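Local structure of N-acetylmuramoyl-L-alanine amidase (Peptoclostridium difficile, 4RN7) at residues Y27-N32 with T56-I61; A36-N41 with K165-L170; S80-A85 with N132-L137. The protein probably cleaves the amide bond between N-acetylmuramic acid and L-alanine in peptidoglycan as a zinc-dependent amidase, of which this chain is the catalytic domain. All blocks are in the same frame, centred on the assembly; numbering follows the deposited sequence. Where two conformers were deposited one is given.

Contact 1. Residues Y27-N32 with T56-I61; sequences YEKDLN and TDDTYI. With ZN (zinc ion), chain B.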
ATOM      1  N   TYR A  27      -8.027   1.493 -14.519  1.00 38.80           N
ATOM      2  CA  TYR A  27      -7.130   0.407 -14.141  1.00 36.48           C
ATOM      3  C   TYR A  27      -6.545   0.612 -12.767  1.00 33.09           C
ATOM      4  O   TYR A  27      -6.074   1.704 -12.448  1.00 32.12           O
ATOM      5  CB  TYR A  27      -5.955   0.327 -15.113  1.00 37.02           C
ATOM      6  CG  TYR A  27      -6.368   0.171 -16.545  1.00 45.27           C
ATOM      7  CD1 TYR A  27      -7.356  -0.732 -16.905  1.00 50.10           C
ATOM      8  CD2 TYR A  27      -5.775   0.935 -17.540  1.00 54.42           C
ATOM      9  CE1 TYR A  27      -7.742  -0.874 -18.223  1.00 50.39           C
ATOM     10  CE2 TYR A  27      -6.150   0.798 -18.860  1.00 60.02           C
ATOM     11  CZ  TYR A  27      -7.137  -0.105 -19.194  1.00 58.95           C
ATOM     12  OH  TYR A  27      -7.515  -0.248 -20.509  1.00 68.26           O
ATOM     13  N   GLU A  28      -6.520  -0.457 -11.978  1.00 32.32           N
ATOM     14  CA  GLU A  28      -5.855  -0.447 -10.681  1.00 29.18           C
ATOM     15  C   GLU A  28      -4.433   0.117 -10.743  1.00 27.72           C
ATOM     16  O   GLU A  28      -4.042   0.889  -9.870  1.00 30.17           O
ATOM     17  CB  GLU A  28      -5.833  -1.866 -10.091  1.00 31.64           C
ATOM     18  CG  GLU A  28      -4.958  -2.004  -8.850  1.00 29.79           C
ATOM     19  CD  GLU A  28      -4.859  -3.435  -8.358  1.00 29.33           C
ATOM     20  OE1 GLU A  28      -5.553  -4.316  -8.925  1.00 30.91           O
ATOM     21  OE2 GLU A  28      -4.088  -3.687  -7.407  1.00 29.32           O
ATOM     22  N   LYS A  29      -3.665  -0.251 -11.769  1.00 29.90           N
ATOM     23  CA  LYS A  29      -2.282   0.215 -11.863  1.00 29.85           C
ATOM     24  C   LYS A  29      -2.185   1.735 -11.760  1.00 32.51           C
ATOM     25  O   LYS A  29      -1.253   2.258 -11.141  1.00 32.42           O
ATOM     26  CB  LYS A  29      -1.595  -0.270 -13.153  1.00 31.04           C
ATOM     27  CG  LYS A  29      -2.228   0.248 -14.453  1.00 32.12           C
ATOM     28  CD  LYS A  29      -1.262   0.057 -15.642  1.00 33.73           C
ATOM     29  CE  LYS A  29      -1.819   0.690 -16.915  1.00 36.62           C
ATOM     30  NZ  LYS A  29      -0.911   0.535 -18.102  1.00 39.79           N
ATOM     31  N   ASP A  30      -3.148   2.439 -12.353  1.00 28.90           N
ATOM     32  CA  ASP A  30      -3.071   3.893 -12.423  1.00 30.67           C
ATOM     33  C   ASP A  30      -3.474   4.513 -11.094  1.00 30.79           C
ATOM     34  O   ASP A  30      -2.878   5.492 -10.634  1.00 29.41           O
ATOM     35  CB  ASP A  30      -3.980   4.426 -13.529  1.00 31.64           C
ATOM     36  CG  ASP A  30      -3.490   4.070 -14.911  1.00 42.55           C
ATOM     37  OD1 ASP A  30      -2.256   4.065 -15.138  1.00 40.36           O
ATOM     38  OD2 ASP A  30      -4.346   3.795 -15.774  1.00 45.73           O
ATOM     39  N   LEU A  31      -4.495   3.938 -10.471  1.00 28.68           N
ATOM     40  CA  LEU A  31      -4.966   4.436  -9.192  1.00 25.95           C
ATOM     41  C   LEU A  31      -3.953   4.141  -8.086  1.00 28.30           C
ATOM     42  O   LEU A  31      -3.730   4.963  -7.189  1.00 28.22           O
ATOM     43  CB  LEU A  31      -6.330   3.824  -8.880  1.00 26.79           C
ATOM     44  CG  LEU A  31      -7.362   4.192  -9.945  1.00 31.06           C
ATOM     45  CD1 LEU A  31      -8.628   3.326  -9.866  1.00 30.67           C
ATOM     46  CD2 LEU A  31      -7.715   5.666  -9.809  1.00 31.20           C
ATOM     47  N   ASN A  32      -3.320   2.975  -8.158  1.00 25.96           N
ATOM     48  CA  ASN A  32      -2.235   2.663  -7.235  1.00 28.59           C
ATOM     49  C   ASN A  32      -1.129   3.719  -7.276  1.00 27.64           C
ATOM     50  O   ASN A  32      -0.619   4.134  -6.227  1.00 26.42           O
ATOM     51  CB  ASN A  32      -1.611   1.308  -7.580  1.00 29.62           C
ATOM     52  CG  ASN A  32      -2.495   0.133  -7.198  1.00 24.81           C
ATOM     53  OD1 ASN A  32      -3.513   0.274  -6.491  1.00 27.56           O
ATOM     54  ND2 ASN A  32      -2.105  -1.056  -7.670  1.00 26.89           N
ATOM     55  N   THR A  56       7.666   5.438 -10.526  1.00 36.82           N
ATOM     56  CA  THR A  56       7.067   6.773 -10.526  1.00 37.12           C
ATOM     57  C   THR A  56       6.170   6.969 -11.737  1.00 38.85           C
ATOM     58  O   THR A  56       5.482   7.986 -11.855  1.00 42.08           O
ATOM     59  CB  THR A  56       8.129   7.891 -10.552  1.00 39.04           C
ATOM     60  OG1 THR A  56       9.055   7.657 -11.618  1.00 39.50           O
ATOM     61  CG2 THR A  56       8.896   7.950  -9.249  1.00 49.96           C
ATOM     62  N   ASP A  57       6.182   5.997 -12.641  1.00 36.32           N
ATOM     63  CA  ASP A  57       5.452   6.116 -13.899  1.00 36.85           C
ATOM     64  C   ASP A  57       4.832   4.774 -14.242  1.00 31.50           C
ATOM     65  O   ASP A  57       4.900   3.840 -13.439  1.00 36.93           O
ATOM     66  CB  ASP A  57       6.383   6.576 -15.024  1.00 40.89           C
ATOM     67  CG  ASP A  57       7.436   5.540 -15.366  1.00 50.71           C
ATOM     68  N   ASP A  58       4.217   4.682 -15.420  1.00 37.89           N
ATOM     69  CA  ASP A  58       3.493   3.471 -15.800  1.00 38.22           C
ATOM     70  C   ASP A  58       4.434   2.381 -16.312  1.00 48.15           C
ATOM     71  O   ASP A  58       4.384   2.012 -17.483  1.00 45.24           O
ATOM     72  CB  ASP A  58       2.439   3.783 -16.861  1.00 42.28           C
ATOM     73  CG  ASP A  58       1.534   2.608 -17.130  1.00 41.72           C
ATOM     74  OD1 ASP A  58       1.451   1.729 -16.247  1.00 40.16           O
ATOM     75  OD2 ASP A  58       0.910   2.557 -18.211  1.00 49.96           O
ATOM     76  N   THR A  59       5.255   1.841 -15.419  1.00 44.61           N
ATOM     77  CA  THR A  59       6.299   0.897 -15.799  1.00 38.21           C
ATOM     78  C   THR A  59       5.982  -0.501 -15.299  1.00 39.62           C
ATOM     79  O   THR A  59       5.538  -0.661 -14.159  1.00 33.90           O
ATOM     80  CB  THR A  59       7.616   1.279 -15.127  1.00 39.83           C
ATOM     81  OG1 THR A  59       7.845   2.682 -15.298  1.00 58.82           O
ATOM     82  CG2 THR A  59       8.775   0.467 -15.730  1.00 35.89           C
ATOM     83  N   TYR A  60       6.224  -1.513 -16.131  1.00 33.65           N
ATOM     84  CA  TYR A  60       6.068  -2.893 -15.677  1.00 38.33           C
ATOM     85  C   TYR A  60       7.233  -3.271 -14.767  1.00 35.99           C
ATOM     86  O   TYR A  60       8.400  -3.071 -15.135  1.00 34.87           O
ATOM     87  CB  TYR A  60       6.024  -3.866 -16.869  1.00 36.52           C
ATOM     88  CG  TYR A  60       5.936  -5.310 -16.424  1.00 40.78           C
ATOM     89  CD1 TYR A  60       7.082  -6.059 -16.183  1.00 40.87           C
ATOM     90  CD2 TYR A  60       4.704  -5.916 -16.212  1.00 40.50           C
ATOM     91  CE1 TYR A  60       7.002  -7.370 -15.753  1.00 44.17           C
ATOM     92  CE2 TYR A  60       4.617  -7.222 -15.782  1.00 52.07           C
ATOM     93  CZ  TYR A  60       5.762  -7.944 -15.551  1.00 50.84           C
ATOM     94  OH  TYR A  60       5.662  -9.249 -15.127  1.00 53.09           O
ATOM     95  N   ILE A  61       6.929  -3.830 -13.597  1.00 35.14           N
ATOM     96  CA  ILE A  61       7.962  -4.407 -12.740  1.00 32.67           C
ATOM     97  C   ILE A  61       7.522  -5.764 -12.184  1.00 34.35           C
ATOM     98  O   ILE A  61       6.447  -5.869 -11.583  1.00 32.98           O
ATOM     99  CB  ILE A  61       8.303  -3.484 -11.566  1.00 28.57           C
ATOM    100  CG1 ILE A  61       8.655  -2.081 -12.066  1.00 35.71           C
ATOM    101  CG2 ILE A  61       9.441  -4.067 -10.736  1.00 30.45           C
ATOM    102  CD1 ILE A  61       9.003  -1.144 -10.956  1.00 33.26           C
TER
HETATM  103 ZN    ZN B 401      -3.290  -5.629  -7.053  0.77 26.25          ZN
HETATM  104  O   HOH W   1       0.456   2.776 -13.840  1.00 32.92           O
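Lys29 reaches Asp58 because its CG sits between the backbone N and the carbonyl carbon (chi1 63°) and the rest of the chain runs extended from there, carrying the ammonium off the first turn of helix 28-44. Asp58 answers with CG anti to its own backbone N (chi1 -171°), which swings the carboxylate out of the loop toward the helix. The two side chains cross obliquely and end in a salt bridge: Lys29 NZ donates to Asp58 OD2 at 2.7 Å, meeting that oxygen's syn lone pair, on the side of OD1. The ammonium therefore lies close to both oxygens, and Lys29 CD rests 3.2 Å from Asp58 OD1.

That second oxygen has its own partners. A water lies 2.8 Å from Asp58 OD1 and 3.3 Å from Asp30 OD1, placed to donate to either, though it has more acceptors within reach than protons, so both bonds need not form at once. It lies between two carboxylates whose OD1 atoms, on Asp30 and Asp58, are 4.5 Å apart; the lysine charge probably eases their repulsion. Gly14 joins the network twice, its O accepting from Lys29 NZ and its N donating to Asp58 OD1, so the loop that follows His12 is held by the same ion pair.

One residue before Lys29, Glu28 extends in another direction and binds zinc through OE2 at 2.1 Å. Asn32 ND2, one turn on, donates weakly to that oxygen at 3.3 Å. With His12 and His82, Glu28 completes the His-Glu-His zinc site characteristic of Amidase_3 catalytic domains.

Contact 2. Residues A36-N41 with K165-L170; sequences AKKLAN and KYQDQL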
ATOM      1  N   ALA A  36       0.029   6.152  -4.285  1.00 26.32           N
ATOM      2  CA  ALA A  36       1.420   6.020  -3.864  1.00 28.12           C
ATOM      3  C   ALA A  36       2.159   7.350  -3.959  1.00 27.88           C
ATOM      4  O   ALA A  36       3.006   7.663  -3.117  1.00 30.97           O
ATOM      5  CB  ALA A  36       2.137   4.970  -4.714  1.00 30.37           C
ATOM      6  N   LYS A  37       1.861   8.122  -5.001  1.00 32.17           N
ATOM      7  CA  LYS A  37       2.517   9.411  -5.178  1.00 35.07           C
ATOM      8  C   LYS A  37       2.175  10.354  -4.035  1.00 34.57           C
ATOM      9  O   LYS A  37       3.041  11.085  -3.550  1.00 34.40           O
ATOM     10  CB  LYS A  37       2.157  10.036  -6.524  1.00 34.84           C
ATOM     11  CG  LYS A  37       2.969   9.462  -7.682  1.00 40.94           C
ATOM     12  CD  LYS A  37       2.583  10.107  -9.001  1.00 54.43           C
ATOM     13  CE  LYS A  37       3.472   9.589 -10.128  1.00 60.59           C
ATOM     14  NZ  LYS A  37       3.001  10.047 -11.467  1.00 67.81           N
ATOM     15  N   LYS A  38       0.913  10.345  -3.608  1.00 32.35           N
ATOM     16  CA  LYS A  38       0.506  11.172  -2.482  1.00 31.96           C
ATOM     17  C   LYS A  38       1.197  10.708  -1.209  1.00 32.62           C
ATOM     18  O   LYS A  38       1.674  11.534  -0.422  1.00 33.75           O
ATOM     19  CB  LYS A  38      -1.016  11.143  -2.311  1.00 30.68           C
ATOM     20  CG  LYS A  38      -1.753  11.942  -3.375  1.00 34.75           C
ATOM     21  CD  LYS A  38      -3.231  12.106  -3.002  1.00 31.52           C
ATOM     22  CE  LYS A  38      -3.983  12.893  -4.069  1.00 41.62           C
ATOM     23  NZ  LYS A  38      -3.840  12.265  -5.407  1.00 43.91           N
ATOM     24  N   LEU A  39       1.255   9.391  -1.009  1.00 29.39           N
ATOM     25  CA  LEU A  39       1.928   8.824   0.155  1.00 27.56           C
ATOM     26  C   LEU A  39       3.411   9.206   0.140  1.00 31.95           C
ATOM     27  O   LEU A  39       3.940   9.684   1.149  1.00 30.87           O
ATOM     28  CB  LEU A  39       1.752   7.304   0.186  1.00 32.45           C
ATOM     29  CG  LEU A  39       2.503   6.491   1.242  1.00 31.14           C
ATOM     30  CD1 LEU A  39       2.204   7.036   2.627  1.00 34.14           C
ATOM     31  CD2 LEU A  39       2.109   5.014   1.144  1.00 29.20           C
ATOM     32  N   ALA A  40       4.074   9.027  -1.003  1.00 32.58           N
ATOM     33  CA  ALA A  40       5.493   9.368  -1.123  1.00 31.60           C
ATOM     34  C   ALA A  40       5.769  10.844  -0.833  1.00 37.10           C
ATOM     35  O   ALA A  40       6.716  11.183  -0.120  1.00 40.02           O
ATOM     36  CB  ALA A  40       6.040   8.987  -2.508  1.00 33.95           C
ATOM     37  N   ASN A  41       4.950  11.722  -1.398  1.00 35.24           N
ATOM     38  CA  ASN A  41       5.120  13.152  -1.186  0.61 42.70           C
ATOM     39  C   ASN A  41       4.972  13.539   0.278  1.00 39.68           C
ATOM     40  O   ASN A  41       5.731  14.362   0.786  1.00 40.27           O
ATOM     41  CB  ASN A  41       4.148  13.958  -2.049  0.61 43.00           C
ATOM     42  CG  ASN A  41       4.370  15.457  -1.931  0.61 47.99           C
ATOM     43  OD1 ASN A  41       3.464  16.206  -1.565  0.61 57.70           O
ATOM     44  ND2 ASN A  41       5.585  15.896  -2.221  0.61 52.68           N
ATOM     45  N   LYS A 165      -9.622  13.893  -2.783  1.00 44.66           N
ATOM     46  CA  LYS A 165      -9.666  14.222  -1.366  1.00 45.25           C
ATOM     47  C   LYS A 165      -9.654  12.933  -0.549  1.00 39.64           C
ATOM     48  O   LYS A 165      -9.065  12.872   0.528  1.00 42.32           O
ATOM     49  CB  LYS A 165     -10.865  15.136  -1.043  1.00 46.07           C
ATOM     50  CG  LYS A 165     -10.495  16.637  -1.092  1.00 57.81           C
ATOM     51  CD  LYS A 165     -11.701  17.552  -1.290  1.00 62.15           C
ATOM     52  CE  LYS A 165     -11.277  19.017  -1.378  1.00 69.01           C
ATOM     53  NZ  LYS A 165     -10.869  19.580  -0.055  1.00 69.33           N
ATOM     54  N   TYR A 166     -10.263  11.889  -1.098  1.00 35.21           N
ATOM     55  CA  TYR A 166     -10.247  10.587  -0.466  1.00 35.29           C
ATOM     56  C   TYR A 166      -8.837   9.999  -0.535  1.00 35.13           C
ATOM     57  O   TYR A 166      -8.347   9.424   0.434  1.00 31.59           O
ATOM     58  CB  TYR A 166     -11.209   9.657  -1.181  1.00 37.88           C
ATOM     59  CG  TYR A 166     -11.329   8.324  -0.517  1.00 36.23           C
ATOM     60  CD1 TYR A 166     -12.114   8.175   0.617  1.00 43.44           C
ATOM     61  CD2 TYR A 166     -10.657   7.213  -1.011  1.00 39.96           C
ATOM     62  CE1 TYR A 166     -12.233   6.961   1.238  1.00 50.55           C
ATOM     63  CE2 TYR A 166     -10.776   5.983  -0.390  1.00 52.51           C
ATOM     64  CZ  TYR A 166     -11.565   5.870   0.730  1.00 44.68           C
ATOM     65  OH  TYR A 166     -11.707   4.666   1.370  1.00 49.41           O
ATOM     66  N   GLN A 167      -8.188  10.128  -1.681  1.00 34.73           N
ATOM     67  CA  GLN A 167      -6.818   9.636  -1.786  1.00 31.96           C
ATOM     68  C   GLN A 167      -5.920  10.360  -0.785  1.00 34.49           C
ATOM     69  O   GLN A 167      -5.022   9.759  -0.202  1.00 32.23           O
ATOM     70  CB  GLN A 167      -6.289   9.817  -3.205  1.00 32.69           C
ATOM     71  CG  GLN A 167      -6.890   8.837  -4.213  1.00 27.35           C
ATOM     72  CD  GLN A 167      -6.337   9.077  -5.604  1.00 33.17           C
ATOM     73  OE1 GLN A 167      -5.431   9.885  -5.783  1.00 36.12           O
ATOM     74  NE2 GLN A 167      -6.881   8.385  -6.592  1.00 31.62           N
ATOM     75  N   ASP A 168      -6.177  11.646  -0.580  1.00 31.58           N
ATOM     76  CA  ASP A 168      -5.368  12.442   0.335  1.00 32.60           C
ATOM     77  C   ASP A 168      -5.531  11.990   1.788  1.00 34.24           C
ATOM     78  O   ASP A 168      -4.554  11.868   2.527  1.00 39.48           O
ATOM     79  CB  ASP A 168      -5.744  13.916   0.200  1.00 40.39           C
ATOM     80  CG  ASP A 168      -4.850  14.815   1.008  1.00 53.90           C
ATOM     81  OD1 ASP A 168      -3.692  15.017   0.592  1.00 55.20           O
ATOM     82  OD2 ASP A 168      -5.307  15.324   2.053  1.00 56.41           O
ATOM     83  N   GLN A 169      -6.775  11.752   2.182  1.00 33.89           N
ATOM     84  CA  GLN A 169      -7.081  11.276   3.526  0.52 34.55           C
ATOM     85  C   GLN A 169      -6.454   9.919   3.765  1.00 34.01           C
ATOM     86  O   GLN A 169      -5.872   9.680   4.816  1.00 34.26           O
ATOM     87  CB  GLN A 169      -8.580  11.137   3.712  0.52 38.36           C
ATOM     88  CG  GLN A 169      -9.345  12.426   3.711  0.52 37.50           C
ATOM     89  CD  GLN A 169     -10.802  12.184   4.014  0.52 57.40           C
ATOM     90  OE1 GLN A 169     -11.237  12.290   5.165  0.52 59.65           O
ATOM     91  NE2 GLN A 169     -11.567  11.837   2.985  0.52 53.29           N
ATOM     92  N   LEU A 170      -6.587   9.034   2.780  1.00 34.35           N
ATOM     93  CA  LEU A 170      -6.052   7.683   2.871  1.00 31.42           C
ATOM     94  C   LEU A 170      -4.537   7.746   3.016  1.00 31.13           C
ATOM     95  O   LEU A 170      -3.957   7.096   3.885  1.00 32.04           O
ATOM     96  CB  LEU A 170      -6.457   6.882   1.629  1.00 31.69           C
ATOM     97  CG  LEU A 170      -5.770   5.539   1.403  1.00 38.31           C
ATOM     98  CD1 LEU A 170      -6.014   4.613   2.587  1.00 34.62           C
ATOM     99  CD2 LEU A 170      -6.277   4.917   0.108  1.00 35.99           C
TER
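Lys38 NZ donates to the amide oxygen of Gln167, OE1, at 2.9 Å, in the carbonyl plane and with a C=O...donor angle of 159°, so the donor lies nearly in line with the C=O bond. The two side chains cross at about a right angle. Lys38 stays extended as far as CE and then turns at its last torsion (chi4 56°), which bends the ammonium toward Gln167 OE1. The aliphatic part of the lysine meanwhile packs against the opposing helix: its CD is 3.8 Å from Gln167 CB and equally 3.8 Å from the backbone N of Asp168. Close approach of the backbones accompanies this, with the CA atoms of Lys38 and Asp168 separated by 6.6 Å.

Further partners hold both polar ends. Glu164 is a direct second partner of Lys38 NZ, through a salt bridge. Gln167 NE2 donates to Ile161 O and to Gln34 OE1, which sets which way round the amide lies and leaves OE1 directed at the lysine. Asp168 pairs through OD1 with Lys42, one turn further along helix 28-44.

Helices 28-44 and 164-185 are thus joined along their flank by polar groups, while Leu39 packs against Ile174 and Val175 of helix 164-185. Helix 28-44 also lies on the sheet here, Ala36 and Leu39 resting on Ile8 of strand 4-10. Chemically, the lysine charge is shared between a neutral amide oxygen and a carboxylate, and the buried glutamine serves as acceptor at one end of its amide and donor at the other.

Contact 3. Residues S80-A85 with N132-L137; sequences SIHLNA and NNFEVL. With ZN (zinc ion), chain B.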
ATOM      1  N   SER A  80       3.304  -1.683   0.128  1.00 21.72           N
ATOM      2  CA  SER A  80       2.808  -1.912  -1.223  1.00 22.58           C
ATOM      3  C   SER A  80       1.374  -1.410  -1.273  1.00 26.41           C
ATOM      4  O   SER A  80       0.607  -1.618  -0.323  1.00 25.42           O
ATOM      5  CB  SER A  80       2.856  -3.398  -1.572  1.00 23.66           C
ATOM      6  OG  SER A  80       2.495  -3.626  -2.927  1.00 28.42           O
ATOM      7  N   ILE A  81       1.022  -0.751  -2.370  1.00 21.91           N
ATOM      8  CA  ILE A  81      -0.306  -0.143  -2.502  1.00 22.76           C
ATOM      9  C   ILE A  81      -1.072  -0.845  -3.619  1.00 25.25           C
ATOM     10  O   ILE A  81      -0.642  -0.814  -4.773  1.00 21.76           O
ATOM     11  CB  ILE A  81      -0.172   1.349  -2.853  1.00 23.19           C
ATOM     12  CG1 ILE A  81       0.524   2.101  -1.704  1.00 24.43           C
ATOM     13  CG2 ILE A  81      -1.543   1.955  -3.143  1.00 26.35           C
ATOM     14  CD1 ILE A  81      -0.268   2.080  -0.385  1.00 26.36           C
ATOM     15  N   HIS A  82      -2.194  -1.481  -3.280  1.00 22.56           N
ATOM     16  CA  HIS A  82      -3.003  -2.206  -4.258  1.00 20.95           C
ATOM     17  C   HIS A  82      -4.474  -1.856  -4.036  1.00 26.19           C
ATOM     18  O   HIS A  82      -4.795  -1.175  -3.073  1.00 24.20           O
ATOM     19  CB  HIS A  82      -2.844  -3.711  -4.070  1.00 22.82           C
ATOM     20  CG  HIS A  82      -1.625  -4.284  -4.718  1.00 23.97           C
ATOM     21  ND1 HIS A  82      -1.699  -5.112  -5.814  1.00 27.95           N
ATOM     22  CD2 HIS A  82      -0.306  -4.163  -4.422  1.00 25.08           C
ATOM     23  CE1 HIS A  82      -0.481  -5.481  -6.171  1.00 27.24           C
ATOM     24  NE2 HIS A  82       0.386  -4.926  -5.341  1.00 25.24           N
ATOM     25  N   LEU A  83      -5.346  -2.296  -4.943  1.00 21.18           N
ATOM     26  CA  LEU A  83      -6.797  -2.210  -4.718  1.00 23.51           C
ATOM     27  C   LEU A  83      -7.330  -3.629  -4.749  1.00 28.21           C
ATOM     28  O   LEU A  83      -6.826  -4.490  -5.476  1.00 27.91           O
ATOM     29  CB  LEU A  83      -7.498  -1.380  -5.792  1.00 25.46           C
ATOM     30  CG  LEU A  83      -6.979   0.046  -6.004  1.00 27.72           C
ATOM     31  CD1 LEU A  83      -7.708   0.720  -7.169  1.00 28.14           C
ATOM     32  CD2 LEU A  83      -7.154   0.852  -4.723  1.00 30.61           C
ATOM     33  N   ASN A  84      -8.357  -3.883  -3.960  1.00 27.92           N
ATOM     34  CA  ASN A  84      -8.881  -5.218  -3.880  1.00 30.12           C
ATOM     35  C   ASN A  84      -9.835  -5.504  -5.038  1.00 33.26           C
ATOM     36  O   ASN A  84     -10.290  -4.586  -5.747  1.00 27.52           O
ATOM     37  CB  ASN A  84      -9.588  -5.407  -2.531  1.00 25.57           C
ATOM     38  CG  ASN A  84      -9.326  -6.772  -1.925  1.00 35.59           C
ATOM     39  OD1 ASN A  84      -9.224  -7.766  -2.642  1.00 41.89           O
ATOM     40  ND2 ASN A  84      -9.215  -6.829  -0.600  1.00 34.52           N
ATOM     41  N   ALA A  85     -10.140  -6.780  -5.231  1.00 28.81           N
ATOM     42  CA  ALA A  85     -11.090  -7.181  -6.256  1.00 32.12           C
ATOM     43  C   ALA A  85     -11.799  -8.448  -5.819  1.00 34.92           C
ATOM     44  O   ALA A  85     -11.172  -9.348  -5.252  1.00 39.12           O
ATOM     45  CB  ALA A  85     -10.376  -7.421  -7.581  1.00 39.41           C
ATOM     46  N   ASN A 132      -0.600 -13.169   4.142  1.00 36.94           N
ATOM     47  CA  ASN A 132      -0.641 -13.479   2.722  1.00 38.52           C
ATOM     48  C   ASN A 132       0.761 -13.739   2.196  1.00 41.89           C
ATOM     49  O   ASN A 132       1.691 -12.995   2.506  1.00 41.23           O
ATOM     50  CB  ASN A 132      -1.280 -12.336   1.938  1.00 33.00           C
ATOM     51  CG  ASN A 132      -1.615 -12.728   0.508  1.00 42.17           C
ATOM     52  OD1 ASN A 132      -0.731 -12.854  -0.340  1.00 37.56           O
ATOM     53  ND2 ASN A 132      -2.904 -12.920   0.234  1.00 40.67           N
ATOM     54  N   ASN A 133       0.901 -14.781   1.385  1.00 36.63           N
ATOM     55  CA  ASN A 133       2.214 -15.190   0.888  1.00 42.13           C
ATOM     56  C   ASN A 133       2.688 -14.453  -0.373  1.00 40.07           C
ATOM     57  O   ASN A 133       3.621 -14.911  -1.041  1.00 39.82           O
ATOM     58  CB  ASN A 133       2.217 -16.698   0.633  1.00 51.66           C
ATOM     59  CG  ASN A 133       3.560 -17.341   0.931  1.00 65.76           C
ATOM     60  OD1 ASN A 133       4.261 -16.942   1.861  1.00 71.57           O
ATOM     61  ND2 ASN A 133       3.922 -18.347   0.141  1.00 71.35           N
ATOM     62  N   PHE A 134       2.054 -13.323  -0.687  1.00 33.20           N
ATOM     63  CA  PHE A 134       2.420 -12.492  -1.841  1.00 36.38           C
ATOM     64  C   PHE A 134       3.937 -12.302  -1.934  1.00 37.34           C
ATOM     65  O   PHE A 134       4.581 -11.920  -0.952  1.00 34.16           O
ATOM     66  CB  PHE A 134       1.721 -11.135  -1.727  1.00 32.86           C
ATOM     67  CG  PHE A 134       1.886 -10.245  -2.934  1.00 29.35           C
ATOM     68  CD1 PHE A 134       1.377 -10.627  -4.176  1.00 39.88           C
ATOM     69  CD2 PHE A 134       2.510  -9.008  -2.818  1.00 33.05           C
ATOM     70  CE1 PHE A 134       1.509  -9.797  -5.285  1.00 42.45           C
ATOM     71  CE2 PHE A 134       2.643  -8.164  -3.926  1.00 32.91           C
ATOM     72  CZ  PHE A 134       2.145  -8.563  -5.157  1.00 35.45           C
ATOM     73  N   GLU A 135       4.500 -12.583  -3.107  1.00 31.10           N
ATOM     74  CA  GLU A 135       5.955 -12.665  -3.263  1.00 36.02           C
ATOM     75  C   GLU A 135       6.704 -11.420  -2.772  1.00 32.46           C
ATOM     76  O   GLU A 135       7.765 -11.544  -2.141  1.00 36.44           O
ATOM     77  CB  GLU A 135       6.332 -12.990  -4.717  1.00 37.39           C
ATOM     78  CG  GLU A 135       7.839 -13.153  -4.935  1.00 35.29           C
ATOM     79  CD  GLU A 135       8.197 -13.681  -6.309  1.00 45.47           C
ATOM     80  OE1 GLU A 135       7.288 -13.907  -7.134  1.00 48.46           O
ATOM     81  OE2 GLU A 135       9.402 -13.879  -6.559  1.00 48.68           O
ATOM     82  N   VAL A 136       6.148 -10.235  -3.028  1.00 30.67           N
ATOM     83  CA  VAL A 136       6.810  -9.001  -2.599  1.00 33.46           C
ATOM     84  C   VAL A 136       6.960  -8.942  -1.077  1.00 35.14           C
ATOM     85  O   VAL A 136       7.979  -8.464  -0.560  1.00 32.62           O
ATOM     86  CB  VAL A 136       6.116  -7.739  -3.142  1.00 34.36           C
ATOM     87  CG1 VAL A 136       6.846  -6.488  -2.694  1.00 35.14           C
ATOM     88  CG2 VAL A 136       6.069  -7.779  -4.662  1.00 29.26           C
ATOM     89  N   LEU A 137       5.963  -9.456  -0.359  1.00 29.28           N
ATOM     90  CA  LEU A 137       6.037  -9.523   1.091  1.00 31.27           C
ATOM     91  C   LEU A 137       6.976 -10.642   1.515  1.00 36.80           C
ATOM     92  O   LEU A 137       7.813 -10.470   2.408  1.00 33.40           O
ATOM     93  CB  LEU A 137       4.649  -9.791   1.682  1.00 30.00           C
ATOM     94  CG  LEU A 137       3.554  -8.781   1.328  1.00 30.67           C
ATOM     95  CD1 LEU A 137       2.241  -9.139   2.025  1.00 29.89           C
ATOM     96  CD2 LEU A 137       3.980  -7.371   1.690  1.00 29.36           C
TER
HETATM   97 ZN    ZN B 401      -3.290  -5.629  -7.053  0.77 26.25          ZN
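The zinc site meets the start of helix 135-139 here, where the ring of its ligand His82 touches Phe134. His82 NE2 is 4.0 Å from Phe134 CZ and CE1 of the same imidazole is 4.2 Å from that carbon, so the CZ end of the phenyl ring, with CE2 close behind, does the touching. The approach is oblique: the centroids of the His82 and Phe134 rings stand 5.5 Å apart and their planes meet at 81°. The side chains come from opposite directions, Phe134 with CG anti to its backbone N (chi1 -173°), a torsion that sends the ring from the helix start toward the strand.

On the imidazole, ND1 binds zinc at 2.1 Å, and Ser80 OG lies in the ring plane at its edge. His82 sits near the end of strand 77-84, inside the mixed sheet of this zinc amidase fold, between strands 4-10 and 144-151; His12 and Glu28 supply the other protein ligands. Leu146 of strand 144-151 touches both His82 and Phe134.

Phe134 is itself held where the chain enters the helix. Its backbone N donates to Asn132 OD1 at 2.8 Å, with the N-H lying in the plane of the side-chain amide and directed at a lone pair of OD1, closing an Asx turn just before the helix. Phe134 occupies the N-cap position, and its O accepts a weak bond from Leu137 N at 2.9 Å. Leu63 of helix 63-72 packs against the phenyl ring as well as against Val136.

Overall arrangement
From the N terminus, strand 4-10 leads to His12 and then to helix 28-44, which supplies the first segments of contacts 1 and 2. Contact 1 closes a short loop when the chain, having passed through strand 49-53, returns at 56-61. Contact 2 opens within that loop at 36-41 and closes only at 165-170, so the two cross. Contact 3, in series after contact 1, opens at 80-85 and closes at 132-137, entirely within the span of contact 2. Zinc joins contacts 1 and 3 through Glu28 and His82. Contact 1 ties helix 28-44 to the loop before helix 63-72, contact 2 ties it to helix 164-185, and contact 3 joins strand 77-84 to the start of helix 135-139.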